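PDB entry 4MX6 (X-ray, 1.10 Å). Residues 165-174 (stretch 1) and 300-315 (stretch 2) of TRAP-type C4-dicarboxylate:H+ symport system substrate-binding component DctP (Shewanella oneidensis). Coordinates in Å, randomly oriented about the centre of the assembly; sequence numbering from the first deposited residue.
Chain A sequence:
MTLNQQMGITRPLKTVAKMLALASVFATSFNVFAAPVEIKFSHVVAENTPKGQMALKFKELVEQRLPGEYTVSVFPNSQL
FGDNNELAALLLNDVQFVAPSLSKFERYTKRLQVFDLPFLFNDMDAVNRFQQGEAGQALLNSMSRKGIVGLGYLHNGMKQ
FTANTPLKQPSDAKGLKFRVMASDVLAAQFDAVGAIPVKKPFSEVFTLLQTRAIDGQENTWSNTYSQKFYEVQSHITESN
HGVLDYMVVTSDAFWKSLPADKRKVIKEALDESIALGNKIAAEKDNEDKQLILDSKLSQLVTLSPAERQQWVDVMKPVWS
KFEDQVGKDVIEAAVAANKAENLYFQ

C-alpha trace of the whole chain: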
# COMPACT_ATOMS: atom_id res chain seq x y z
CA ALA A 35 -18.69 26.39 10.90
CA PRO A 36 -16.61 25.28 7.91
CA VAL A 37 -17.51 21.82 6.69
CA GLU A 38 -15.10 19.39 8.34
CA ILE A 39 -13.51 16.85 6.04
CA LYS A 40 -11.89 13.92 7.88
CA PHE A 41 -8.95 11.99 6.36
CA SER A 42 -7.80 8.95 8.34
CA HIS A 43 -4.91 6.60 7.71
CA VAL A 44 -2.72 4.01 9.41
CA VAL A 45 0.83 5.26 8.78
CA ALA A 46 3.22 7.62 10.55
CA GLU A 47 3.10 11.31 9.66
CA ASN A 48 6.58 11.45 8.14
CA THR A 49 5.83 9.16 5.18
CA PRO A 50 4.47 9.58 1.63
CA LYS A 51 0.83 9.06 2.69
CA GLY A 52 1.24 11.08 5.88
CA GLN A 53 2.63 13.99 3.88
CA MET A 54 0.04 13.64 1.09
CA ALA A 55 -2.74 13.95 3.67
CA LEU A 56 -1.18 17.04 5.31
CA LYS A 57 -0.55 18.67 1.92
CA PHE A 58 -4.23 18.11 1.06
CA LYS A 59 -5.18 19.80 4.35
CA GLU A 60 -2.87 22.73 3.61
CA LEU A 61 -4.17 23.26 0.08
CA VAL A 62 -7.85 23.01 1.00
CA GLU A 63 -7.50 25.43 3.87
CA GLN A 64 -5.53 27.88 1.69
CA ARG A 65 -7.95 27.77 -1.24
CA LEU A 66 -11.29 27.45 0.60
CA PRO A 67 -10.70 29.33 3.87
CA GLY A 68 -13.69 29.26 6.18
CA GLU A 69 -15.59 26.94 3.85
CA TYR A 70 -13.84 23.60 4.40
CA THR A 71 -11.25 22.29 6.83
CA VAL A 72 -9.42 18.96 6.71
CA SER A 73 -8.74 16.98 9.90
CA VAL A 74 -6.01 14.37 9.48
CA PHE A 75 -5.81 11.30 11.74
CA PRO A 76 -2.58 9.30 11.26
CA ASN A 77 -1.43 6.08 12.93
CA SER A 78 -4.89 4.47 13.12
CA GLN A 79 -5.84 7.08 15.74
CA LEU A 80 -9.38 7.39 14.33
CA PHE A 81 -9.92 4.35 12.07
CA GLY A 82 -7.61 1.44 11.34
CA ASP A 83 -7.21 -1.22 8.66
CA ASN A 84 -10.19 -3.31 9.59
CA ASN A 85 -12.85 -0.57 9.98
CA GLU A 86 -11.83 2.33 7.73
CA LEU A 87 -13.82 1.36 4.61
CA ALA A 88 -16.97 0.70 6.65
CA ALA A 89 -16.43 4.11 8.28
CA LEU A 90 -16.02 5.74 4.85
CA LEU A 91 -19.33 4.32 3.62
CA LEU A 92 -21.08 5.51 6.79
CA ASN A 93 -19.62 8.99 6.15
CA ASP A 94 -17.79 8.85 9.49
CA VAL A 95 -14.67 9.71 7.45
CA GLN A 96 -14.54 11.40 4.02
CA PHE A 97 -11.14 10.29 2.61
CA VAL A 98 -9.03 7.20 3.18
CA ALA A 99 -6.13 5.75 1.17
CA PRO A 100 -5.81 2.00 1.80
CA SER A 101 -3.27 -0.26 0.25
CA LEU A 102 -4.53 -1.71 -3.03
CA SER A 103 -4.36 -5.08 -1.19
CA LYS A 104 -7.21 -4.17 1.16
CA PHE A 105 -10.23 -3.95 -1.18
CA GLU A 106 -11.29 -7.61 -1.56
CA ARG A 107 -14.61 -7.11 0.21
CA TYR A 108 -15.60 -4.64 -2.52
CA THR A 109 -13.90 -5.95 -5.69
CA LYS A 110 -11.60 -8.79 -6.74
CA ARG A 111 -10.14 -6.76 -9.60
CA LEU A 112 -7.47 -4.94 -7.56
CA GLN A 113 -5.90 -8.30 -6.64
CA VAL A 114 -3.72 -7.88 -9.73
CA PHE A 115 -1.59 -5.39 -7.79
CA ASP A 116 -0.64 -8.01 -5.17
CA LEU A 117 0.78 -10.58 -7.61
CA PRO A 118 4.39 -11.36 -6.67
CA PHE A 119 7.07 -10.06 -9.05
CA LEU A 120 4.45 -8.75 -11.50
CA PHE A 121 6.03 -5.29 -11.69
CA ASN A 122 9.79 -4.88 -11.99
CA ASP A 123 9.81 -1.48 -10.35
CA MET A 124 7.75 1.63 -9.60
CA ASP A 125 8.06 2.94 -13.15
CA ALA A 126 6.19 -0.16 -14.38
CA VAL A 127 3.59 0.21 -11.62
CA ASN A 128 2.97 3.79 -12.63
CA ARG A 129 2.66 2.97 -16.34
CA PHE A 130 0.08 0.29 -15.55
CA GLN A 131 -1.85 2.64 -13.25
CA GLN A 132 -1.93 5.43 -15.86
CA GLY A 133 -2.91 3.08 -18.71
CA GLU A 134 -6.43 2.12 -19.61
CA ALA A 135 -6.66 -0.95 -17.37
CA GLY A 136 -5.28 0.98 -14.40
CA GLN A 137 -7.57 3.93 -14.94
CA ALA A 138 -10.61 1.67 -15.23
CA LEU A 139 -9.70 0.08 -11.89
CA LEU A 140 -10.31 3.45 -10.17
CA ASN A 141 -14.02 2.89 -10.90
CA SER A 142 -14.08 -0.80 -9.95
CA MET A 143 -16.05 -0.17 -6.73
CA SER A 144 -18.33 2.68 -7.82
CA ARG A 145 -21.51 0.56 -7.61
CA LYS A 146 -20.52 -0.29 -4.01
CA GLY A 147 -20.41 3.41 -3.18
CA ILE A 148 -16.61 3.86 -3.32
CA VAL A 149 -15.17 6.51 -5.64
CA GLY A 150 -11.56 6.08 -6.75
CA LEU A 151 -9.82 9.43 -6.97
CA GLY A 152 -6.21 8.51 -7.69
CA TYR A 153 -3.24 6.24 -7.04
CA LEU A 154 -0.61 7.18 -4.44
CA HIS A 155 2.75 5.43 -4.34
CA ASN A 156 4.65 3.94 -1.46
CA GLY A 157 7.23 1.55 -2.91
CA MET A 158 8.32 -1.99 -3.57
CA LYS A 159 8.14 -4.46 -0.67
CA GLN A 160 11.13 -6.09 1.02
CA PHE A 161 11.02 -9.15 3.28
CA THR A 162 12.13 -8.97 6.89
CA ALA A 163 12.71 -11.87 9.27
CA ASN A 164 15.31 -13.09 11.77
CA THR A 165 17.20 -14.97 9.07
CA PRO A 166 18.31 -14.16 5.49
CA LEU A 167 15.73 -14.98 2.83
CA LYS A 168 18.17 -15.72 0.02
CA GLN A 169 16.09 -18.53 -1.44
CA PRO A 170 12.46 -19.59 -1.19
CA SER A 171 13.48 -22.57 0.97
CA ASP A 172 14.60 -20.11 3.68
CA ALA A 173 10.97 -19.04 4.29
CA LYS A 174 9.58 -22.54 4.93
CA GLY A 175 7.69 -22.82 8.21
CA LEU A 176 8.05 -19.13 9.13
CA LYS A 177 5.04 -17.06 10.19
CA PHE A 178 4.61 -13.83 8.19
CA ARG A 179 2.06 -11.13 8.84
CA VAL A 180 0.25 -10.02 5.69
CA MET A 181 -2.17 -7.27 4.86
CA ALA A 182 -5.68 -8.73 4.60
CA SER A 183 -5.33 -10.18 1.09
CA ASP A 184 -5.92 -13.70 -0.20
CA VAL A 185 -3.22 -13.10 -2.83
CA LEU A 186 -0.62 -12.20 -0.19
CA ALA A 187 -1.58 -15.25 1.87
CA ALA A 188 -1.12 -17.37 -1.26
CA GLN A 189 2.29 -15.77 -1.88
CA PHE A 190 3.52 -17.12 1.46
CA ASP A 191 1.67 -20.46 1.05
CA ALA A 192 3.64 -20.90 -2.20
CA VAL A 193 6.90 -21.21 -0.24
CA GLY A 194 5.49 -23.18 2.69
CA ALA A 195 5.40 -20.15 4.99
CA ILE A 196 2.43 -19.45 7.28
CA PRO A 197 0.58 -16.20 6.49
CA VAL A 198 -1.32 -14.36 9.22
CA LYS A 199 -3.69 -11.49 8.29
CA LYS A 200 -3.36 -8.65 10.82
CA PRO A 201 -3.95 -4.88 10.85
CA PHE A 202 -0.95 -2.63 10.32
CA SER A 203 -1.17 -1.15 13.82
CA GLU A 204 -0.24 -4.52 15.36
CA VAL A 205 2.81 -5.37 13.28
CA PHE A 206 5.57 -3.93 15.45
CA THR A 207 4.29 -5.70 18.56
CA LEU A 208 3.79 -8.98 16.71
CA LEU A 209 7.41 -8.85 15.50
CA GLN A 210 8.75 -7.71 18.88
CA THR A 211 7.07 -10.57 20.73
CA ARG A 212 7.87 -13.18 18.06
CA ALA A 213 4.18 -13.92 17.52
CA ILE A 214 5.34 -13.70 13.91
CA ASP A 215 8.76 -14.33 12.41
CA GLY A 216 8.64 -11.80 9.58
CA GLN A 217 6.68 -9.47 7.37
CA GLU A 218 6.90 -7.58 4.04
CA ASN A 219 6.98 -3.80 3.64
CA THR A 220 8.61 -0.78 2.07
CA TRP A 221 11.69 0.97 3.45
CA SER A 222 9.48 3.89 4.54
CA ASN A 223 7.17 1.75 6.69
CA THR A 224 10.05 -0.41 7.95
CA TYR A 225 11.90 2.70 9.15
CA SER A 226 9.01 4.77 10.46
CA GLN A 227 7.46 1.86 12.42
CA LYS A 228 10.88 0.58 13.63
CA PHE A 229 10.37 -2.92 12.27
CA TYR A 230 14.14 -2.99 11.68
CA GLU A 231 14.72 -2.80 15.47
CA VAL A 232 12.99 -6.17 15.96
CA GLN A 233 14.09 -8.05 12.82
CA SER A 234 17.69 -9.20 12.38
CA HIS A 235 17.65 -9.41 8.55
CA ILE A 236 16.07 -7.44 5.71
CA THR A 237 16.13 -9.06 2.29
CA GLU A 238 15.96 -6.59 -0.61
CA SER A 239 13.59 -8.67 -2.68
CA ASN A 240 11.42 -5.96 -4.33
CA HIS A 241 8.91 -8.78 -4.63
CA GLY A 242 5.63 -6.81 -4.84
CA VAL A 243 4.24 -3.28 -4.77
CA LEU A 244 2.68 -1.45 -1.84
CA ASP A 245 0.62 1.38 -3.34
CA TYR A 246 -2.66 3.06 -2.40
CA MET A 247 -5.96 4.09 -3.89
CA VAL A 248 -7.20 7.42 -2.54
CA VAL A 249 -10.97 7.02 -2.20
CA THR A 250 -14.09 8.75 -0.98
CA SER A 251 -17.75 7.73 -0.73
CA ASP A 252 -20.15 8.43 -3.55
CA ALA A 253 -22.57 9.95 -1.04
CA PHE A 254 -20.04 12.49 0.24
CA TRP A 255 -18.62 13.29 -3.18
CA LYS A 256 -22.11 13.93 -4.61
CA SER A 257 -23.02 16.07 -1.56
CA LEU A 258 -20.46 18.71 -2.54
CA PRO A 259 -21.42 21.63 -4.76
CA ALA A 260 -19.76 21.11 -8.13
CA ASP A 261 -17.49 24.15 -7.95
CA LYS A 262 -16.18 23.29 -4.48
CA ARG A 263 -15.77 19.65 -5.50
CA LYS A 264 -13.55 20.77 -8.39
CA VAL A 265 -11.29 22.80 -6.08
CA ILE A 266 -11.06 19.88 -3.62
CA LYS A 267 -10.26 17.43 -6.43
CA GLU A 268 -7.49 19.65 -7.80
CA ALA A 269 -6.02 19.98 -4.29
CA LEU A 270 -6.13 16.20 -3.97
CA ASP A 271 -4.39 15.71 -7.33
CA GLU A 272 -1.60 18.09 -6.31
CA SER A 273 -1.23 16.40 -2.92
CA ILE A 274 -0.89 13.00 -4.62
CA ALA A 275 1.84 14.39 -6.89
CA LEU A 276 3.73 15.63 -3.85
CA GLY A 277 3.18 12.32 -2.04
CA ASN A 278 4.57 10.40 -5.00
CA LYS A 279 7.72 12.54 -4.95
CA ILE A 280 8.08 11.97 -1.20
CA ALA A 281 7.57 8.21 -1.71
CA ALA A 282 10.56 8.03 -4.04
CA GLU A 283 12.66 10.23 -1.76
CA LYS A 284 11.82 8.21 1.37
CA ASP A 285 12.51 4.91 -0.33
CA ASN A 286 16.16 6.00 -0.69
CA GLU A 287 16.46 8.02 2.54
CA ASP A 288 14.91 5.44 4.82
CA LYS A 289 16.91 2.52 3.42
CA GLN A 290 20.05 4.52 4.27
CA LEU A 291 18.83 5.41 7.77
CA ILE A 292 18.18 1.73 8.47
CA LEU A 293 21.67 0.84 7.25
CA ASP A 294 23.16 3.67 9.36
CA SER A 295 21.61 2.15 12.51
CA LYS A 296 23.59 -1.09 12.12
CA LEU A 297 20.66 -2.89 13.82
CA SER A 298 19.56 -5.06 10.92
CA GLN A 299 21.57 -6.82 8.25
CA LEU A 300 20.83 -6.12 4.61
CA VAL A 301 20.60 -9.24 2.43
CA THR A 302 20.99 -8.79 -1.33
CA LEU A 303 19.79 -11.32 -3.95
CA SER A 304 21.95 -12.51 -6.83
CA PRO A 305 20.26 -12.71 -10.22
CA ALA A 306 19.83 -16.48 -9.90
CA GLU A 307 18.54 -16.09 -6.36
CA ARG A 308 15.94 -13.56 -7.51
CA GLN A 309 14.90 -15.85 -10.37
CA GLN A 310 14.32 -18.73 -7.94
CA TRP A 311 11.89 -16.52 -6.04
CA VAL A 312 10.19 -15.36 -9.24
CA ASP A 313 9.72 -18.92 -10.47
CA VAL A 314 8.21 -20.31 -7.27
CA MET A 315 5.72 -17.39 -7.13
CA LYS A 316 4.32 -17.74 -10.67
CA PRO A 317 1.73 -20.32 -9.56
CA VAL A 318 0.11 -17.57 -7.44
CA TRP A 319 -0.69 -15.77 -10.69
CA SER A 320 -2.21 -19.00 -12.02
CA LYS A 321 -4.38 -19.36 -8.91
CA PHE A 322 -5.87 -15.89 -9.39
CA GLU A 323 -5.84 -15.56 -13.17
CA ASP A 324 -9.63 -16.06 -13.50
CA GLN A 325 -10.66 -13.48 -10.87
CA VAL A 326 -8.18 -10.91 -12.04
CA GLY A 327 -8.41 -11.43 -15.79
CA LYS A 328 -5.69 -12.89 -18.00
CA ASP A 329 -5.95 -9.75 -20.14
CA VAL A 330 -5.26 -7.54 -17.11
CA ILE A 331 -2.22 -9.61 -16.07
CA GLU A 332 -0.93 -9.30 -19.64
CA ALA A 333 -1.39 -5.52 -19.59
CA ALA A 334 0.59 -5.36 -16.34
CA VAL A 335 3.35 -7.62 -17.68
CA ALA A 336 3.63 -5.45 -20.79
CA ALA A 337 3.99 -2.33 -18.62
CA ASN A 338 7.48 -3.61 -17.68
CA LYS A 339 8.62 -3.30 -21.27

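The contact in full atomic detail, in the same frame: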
# COMPACT_ATOMS: atom_id res chain seq x y z
N THR A 165 16.28 -14.15 9.85
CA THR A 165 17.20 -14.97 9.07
C THR A 165 17.20 -14.41 7.64
O THR A 165 16.22 -13.80 7.22
CB THR A 165 16.75 -16.44 9.08
OG1 THR A 165 17.81 -17.29 8.62
CG2 THR A 165 15.51 -16.63 8.21
N PRO A 166 18.32 -14.57 6.90
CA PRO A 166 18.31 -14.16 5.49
C PRO A 166 17.31 -14.95 4.68
O PRO A 166 17.11 -16.15 4.93
CB PRO A 166 19.73 -14.48 5.01
CG PRO A 166 20.55 -14.56 6.23
CD PRO A 166 19.65 -15.03 7.34
N LEU A 167 16.70 -14.31 3.70
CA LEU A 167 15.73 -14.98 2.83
C LEU A 167 16.26 -15.04 1.38
O LEU A 167 15.63 -14.60 0.41
CB LEU A 167 14.35 -14.33 2.94
CG LEU A 167 13.76 -14.47 4.36
CD1 LEU A 167 12.61 -13.51 4.56
CD2 LEU A 167 13.34 -15.90 4.65
N LYS A 168 17.44 -15.64 1.28
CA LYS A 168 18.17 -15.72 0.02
C LYS A 168 17.45 -16.56 -1.02
O LYS A 168 17.49 -16.26 -2.21
CB LYS A 168 19.54 -16.35 0.28
CG LYS A 168 20.54 -15.40 0.88
CD LYS A 168 20.99 -14.41 -0.18
CE LYS A 168 22.39 -13.90 0.07
NZ LYS A 168 22.92 -13.26 -1.17
N GLN A 169 16.80 -17.62 -0.56
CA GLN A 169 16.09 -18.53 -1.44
C GLN A 169 14.75 -18.86 -0.84
O GLN A 169 14.57 -18.76 0.38
CB GLN A 169 16.88 -19.82 -1.65
CG GLN A 169 18.23 -19.60 -2.30
CD GLN A 169 19.06 -20.86 -2.33
OE1 GLN A 169 19.68 -21.22 -1.33
NE2 GLN A 169 19.10 -21.53 -3.47
N PRO A 170 13.79 -19.25 -1.69
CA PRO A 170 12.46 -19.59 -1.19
C PRO A 170 12.48 -20.59 -0.04
O PRO A 170 11.66 -20.48 0.87
CB PRO A 170 11.77 -20.20 -2.42
CG PRO A 170 12.43 -19.54 -3.55
CD PRO A 170 13.85 -19.28 -3.15
N SER A 171 13.40 -21.55 -0.07
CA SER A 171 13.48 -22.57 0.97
C SER A 171 13.68 -21.95 2.36
O SER A 171 13.28 -22.54 3.37
CB SER A 171 14.59 -23.59 0.67
OG SER A 171 15.86 -22.97 0.59
N ASP A 172 14.30 -20.77 2.41
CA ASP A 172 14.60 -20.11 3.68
C ASP A 172 13.34 -19.64 4.40
O ASP A 172 13.39 -19.41 5.60
CB ASP A 172 15.55 -18.92 3.49
CG ASP A 172 16.93 -19.33 3.03
OD1 ASP A 172 17.44 -20.35 3.53
OD2 ASP A 172 17.54 -18.63 2.19
N ALA A 173 12.22 -19.51 3.69
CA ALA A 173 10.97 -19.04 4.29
C ALA A 173 10.10 -20.17 4.85
O ALA A 173 9.10 -19.91 5.51
CB ALA A 173 10.17 -18.26 3.27
N LYS A 174 10.46 -21.43 4.57
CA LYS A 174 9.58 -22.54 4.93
C LYS A 174 9.34 -22.57 6.43
O LYS A 174 10.28 -22.51 7.23
CB LYS A 174 10.16 -23.88 4.47
CG LYS A 174 9.21 -25.06 4.70
CD LYS A 174 9.62 -26.28 3.88
CE LYS A 174 8.61 -27.42 4.02
NZ LYS A 174 7.28 -27.08 3.42
N LEU A 300 21.34 -6.10 5.96
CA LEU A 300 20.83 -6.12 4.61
C LEU A 300 21.29 -7.37 3.86
O LEU A 300 22.48 -7.70 3.85
CB LEU A 300 21.32 -4.88 3.86
CG LEU A 300 20.94 -4.91 2.38
CD1 LEU A 300 19.45 -4.68 2.25
CD2 LEU A 300 21.75 -3.88 1.59
N VAL A 301 20.35 -8.03 3.20
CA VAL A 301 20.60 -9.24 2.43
C VAL A 301 20.23 -8.90 0.98
O VAL A 301 19.12 -8.44 0.71
CB VAL A 301 19.73 -10.42 2.93
CG1 VAL A 301 19.93 -11.65 2.09
CG2 VAL A 301 20.04 -10.73 4.40
N THR A 302 21.17 -9.08 0.08
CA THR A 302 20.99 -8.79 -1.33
C THR A 302 20.80 -10.12 -2.07
O THR A 302 21.35 -11.12 -1.66
CB THR A 302 22.23 -8.03 -1.87
OG1 THR A 302 22.28 -6.73 -1.26
CG2 THR A 302 22.21 -7.89 -3.37
N LEU A 303 20.01 -10.12 -3.14
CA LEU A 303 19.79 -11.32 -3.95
C LEU A 303 20.62 -11.27 -5.22
O LEU A 303 20.63 -10.26 -5.92
CB LEU A 303 18.33 -11.45 -4.37
CG LEU A 303 17.30 -11.54 -3.25
CD1 LEU A 303 15.90 -11.76 -3.82
CD2 LEU A 303 17.65 -12.65 -2.28
N SER A 304 21.31 -12.37 -5.53
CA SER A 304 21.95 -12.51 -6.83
C SER A 304 20.88 -12.69 -7.90
O SER A 304 19.72 -12.97 -7.60
CB SER A 304 22.89 -13.72 -6.85
OG SER A 304 22.14 -14.92 -6.94
N PRO A 305 21.26 -12.53 -9.16
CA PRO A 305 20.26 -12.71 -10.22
C PRO A 305 19.60 -14.09 -10.18
O PRO A 305 18.38 -14.18 -10.33
CB PRO A 305 21.08 -12.54 -11.49
CG PRO A 305 22.17 -11.61 -11.09
CD PRO A 305 22.53 -12.01 -9.68
N ALA A 306 20.39 -15.14 -9.98
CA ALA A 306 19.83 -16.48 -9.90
C ALA A 306 18.95 -16.64 -8.67
O ALA A 306 17.94 -17.33 -8.73
CB ALA A 306 20.93 -17.54 -9.92
N GLU A 307 19.35 -16.03 -7.56
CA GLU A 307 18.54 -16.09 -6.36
C GLU A 307 17.19 -15.42 -6.60
O GLU A 307 16.15 -15.96 -6.26
CB GLU A 307 19.27 -15.45 -5.18
CG GLU A 307 20.35 -16.36 -4.64
CD GLU A 307 21.32 -15.68 -3.69
OE1 GLU A 307 21.40 -14.43 -3.63
OE2 GLU A 307 22.05 -16.43 -3.00
N ARG A 308 17.20 -14.23 -7.20
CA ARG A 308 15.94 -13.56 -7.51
C ARG A 308 15.08 -14.45 -8.41
O ARG A 308 13.87 -14.57 -8.19
CB ARG A 308 16.17 -12.20 -8.18
CG ARG A 308 14.85 -11.45 -8.48
CD ARG A 308 15.03 -10.23 -9.39
NE ARG A 308 13.81 -9.41 -9.48
CZ ARG A 308 12.85 -9.54 -10.39
NH1 ARG A 308 12.92 -10.46 -11.34
NH2 ARG A 308 11.80 -8.72 -10.35
N GLN A 309 15.68 -15.05 -9.42
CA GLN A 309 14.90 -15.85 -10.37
C GLN A 309 14.26 -17.05 -9.68
O GLN A 309 13.15 -17.45 -10.03
CB GLN A 309 15.75 -16.30 -11.56
CG GLN A 309 14.90 -16.87 -12.70
CD GLN A 309 13.98 -15.83 -13.32
OE1 GLN A 309 14.40 -14.72 -13.63
NE2 GLN A 309 12.72 -16.18 -13.48
N GLN A 310 14.92 -17.62 -8.67
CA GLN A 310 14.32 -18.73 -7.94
C GLN A 310 13.04 -18.27 -7.25
O GLN A 310 12.02 -18.96 -7.26
CB GLN A 310 15.30 -19.32 -6.93
CG GLN A 310 16.44 -20.08 -7.58
CD GLN A 310 17.46 -20.70 -6.63
OE1 GLN A 310 17.64 -20.29 -5.49
NE2 GLN A 310 18.17 -21.68 -7.14
N TRP A 311 13.08 -17.09 -6.65
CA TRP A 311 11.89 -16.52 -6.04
C TRP A 311 10.79 -16.22 -7.07
O TRP A 311 9.61 -16.48 -6.83
CB TRP A 311 12.26 -15.24 -5.28
CG TRP A 311 12.82 -15.43 -3.89
CD1 TRP A 311 14.12 -15.37 -3.51
CD2 TRP A 311 12.06 -15.68 -2.71
NE1 TRP A 311 14.22 -15.57 -2.15
CE2 TRP A 311 12.96 -15.74 -1.64
CE3 TRP A 311 10.69 -15.82 -2.46
CZ2 TRP A 311 12.53 -15.98 -0.32
CZ3 TRP A 311 10.27 -16.05 -1.16
CH2 TRP A 311 11.18 -16.11 -0.11
N VAL A 312 11.17 -15.64 -8.20
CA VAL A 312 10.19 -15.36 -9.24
C VAL A 312 9.48 -16.64 -9.66
O VAL A 312 8.24 -16.69 -9.75
CB VAL A 312 10.85 -14.71 -10.46
CG1 VAL A 312 9.86 -14.56 -11.62
CG2 VAL A 312 11.42 -13.36 -10.08
N ASP A 313 10.26 -17.68 -9.93
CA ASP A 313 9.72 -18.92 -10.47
C ASP A 313 8.73 -19.60 -9.53
O ASP A 313 7.69 -20.08 -9.96
CB ASP A 313 10.85 -19.89 -10.81
CG ASP A 313 11.68 -19.45 -12.01
OD1 ASP A 313 11.27 -18.51 -12.72
OD2 ASP A 313 12.74 -20.06 -12.25
N VAL A 314 9.06 -19.65 -8.24
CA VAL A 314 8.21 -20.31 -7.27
C VAL A 314 6.90 -19.53 -7.01
O VAL A 314 5.92 -20.09 -6.54
CB VAL A 314 8.98 -20.55 -5.95
CG1 VAL A 314 9.10 -19.27 -5.14
CG2 VAL A 314 8.31 -21.60 -5.12
N MET A 315 6.89 -18.24 -7.35
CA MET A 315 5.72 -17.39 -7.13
C MET A 315 4.75 -17.36 -8.31
O MET A 315 3.61 -16.95 -8.14
CB MET A 315 6.15 -15.96 -6.78
CG MET A 315 6.80 -15.85 -5.43
SD MET A 315 5.71 -16.36 -4.11
CE MET A 315 6.78 -16.07 -2.69
O HOH W 1 16.71 -17.77 -4.48
O HOH W 2 24.37 -15.56 -1.64

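How does the contact begin, at Pro166 and Leu167? Thr165 stays clear of the other stretch, and the first touch is apolar: Pro166 CB lies 3.8 Å from Val301 CG2. Val301 points toward stretch 1 from its strand, and its compact branched side chain is buried there. Leu167 follows, itself buried, with its CB 4.1 Å from Trp311 CZ2. Its carbonyl serves the same indole, since Trp311 NE1 donates a weak hydrogen bond to Leu167 O at 3.1 Å.

Why does Lys168 give up more surface to the contact than any other residue of the two stretches? Its CA-to-CB bond points sideways, but the long side chain, m at chi1 and chi2 and then t, t, carries the ammonium to stretch 2. On the way, CD packs 3.7 Å from Val301 CG1. At the end, Lys168 NZ donates to the backbone oxygen Thr302 O at 2.7 Å and forms a salt bridge with Glu307 OE1 at 3.1 Å, while water 2 links NZ to Glu307 OE2. The carboxylate is held in place by its own stretch: Ser304 N donates to Glu307 OE1 at 2.8 Å, and Ser304 OG caps the helix by accepting from Glu307 N at 3.1 Å. The lysine thus docks on a braced helix start. Its carbonyl is used too, taking a second weak hydrogen bond from Trp311 NE1 to Lys168 O at 3.3 Å; both carbonyl oxygens lie at the edge of the indole, near its plane.

How does Gln169 reach the helix when its CA-to-CB bond points away overall? The extended side chain, m then t, brings the amide back, and Gln169 NE2 donates to Gln310 OE1 at 2.8 Å with a nearly straight angle of 168°. Two amides suit this pairing, one offering N-H and the other a carbonyl oxygen. The backbone is steadied from within stretch 1, where Gln169 N donates to Asp172 OD2 at 3.0 Å.

What covers the tryptophan where the chain turns at Pro170? Pro170 lies over one face of the indole: its CA sits 3.8 Å from the centroid of the six-membered ring of Trp311, 14° off the ring normal, a CH-pi contact. The proline ring also reaches along the helix, with Pro170 CG 3.7 Å from Val314 CG1. Ser171 and Asp172 make no contact with stretch 2, but Ala173 points toward it, placing its small buried methyl CB 4.1 Å from Trp311 CH2.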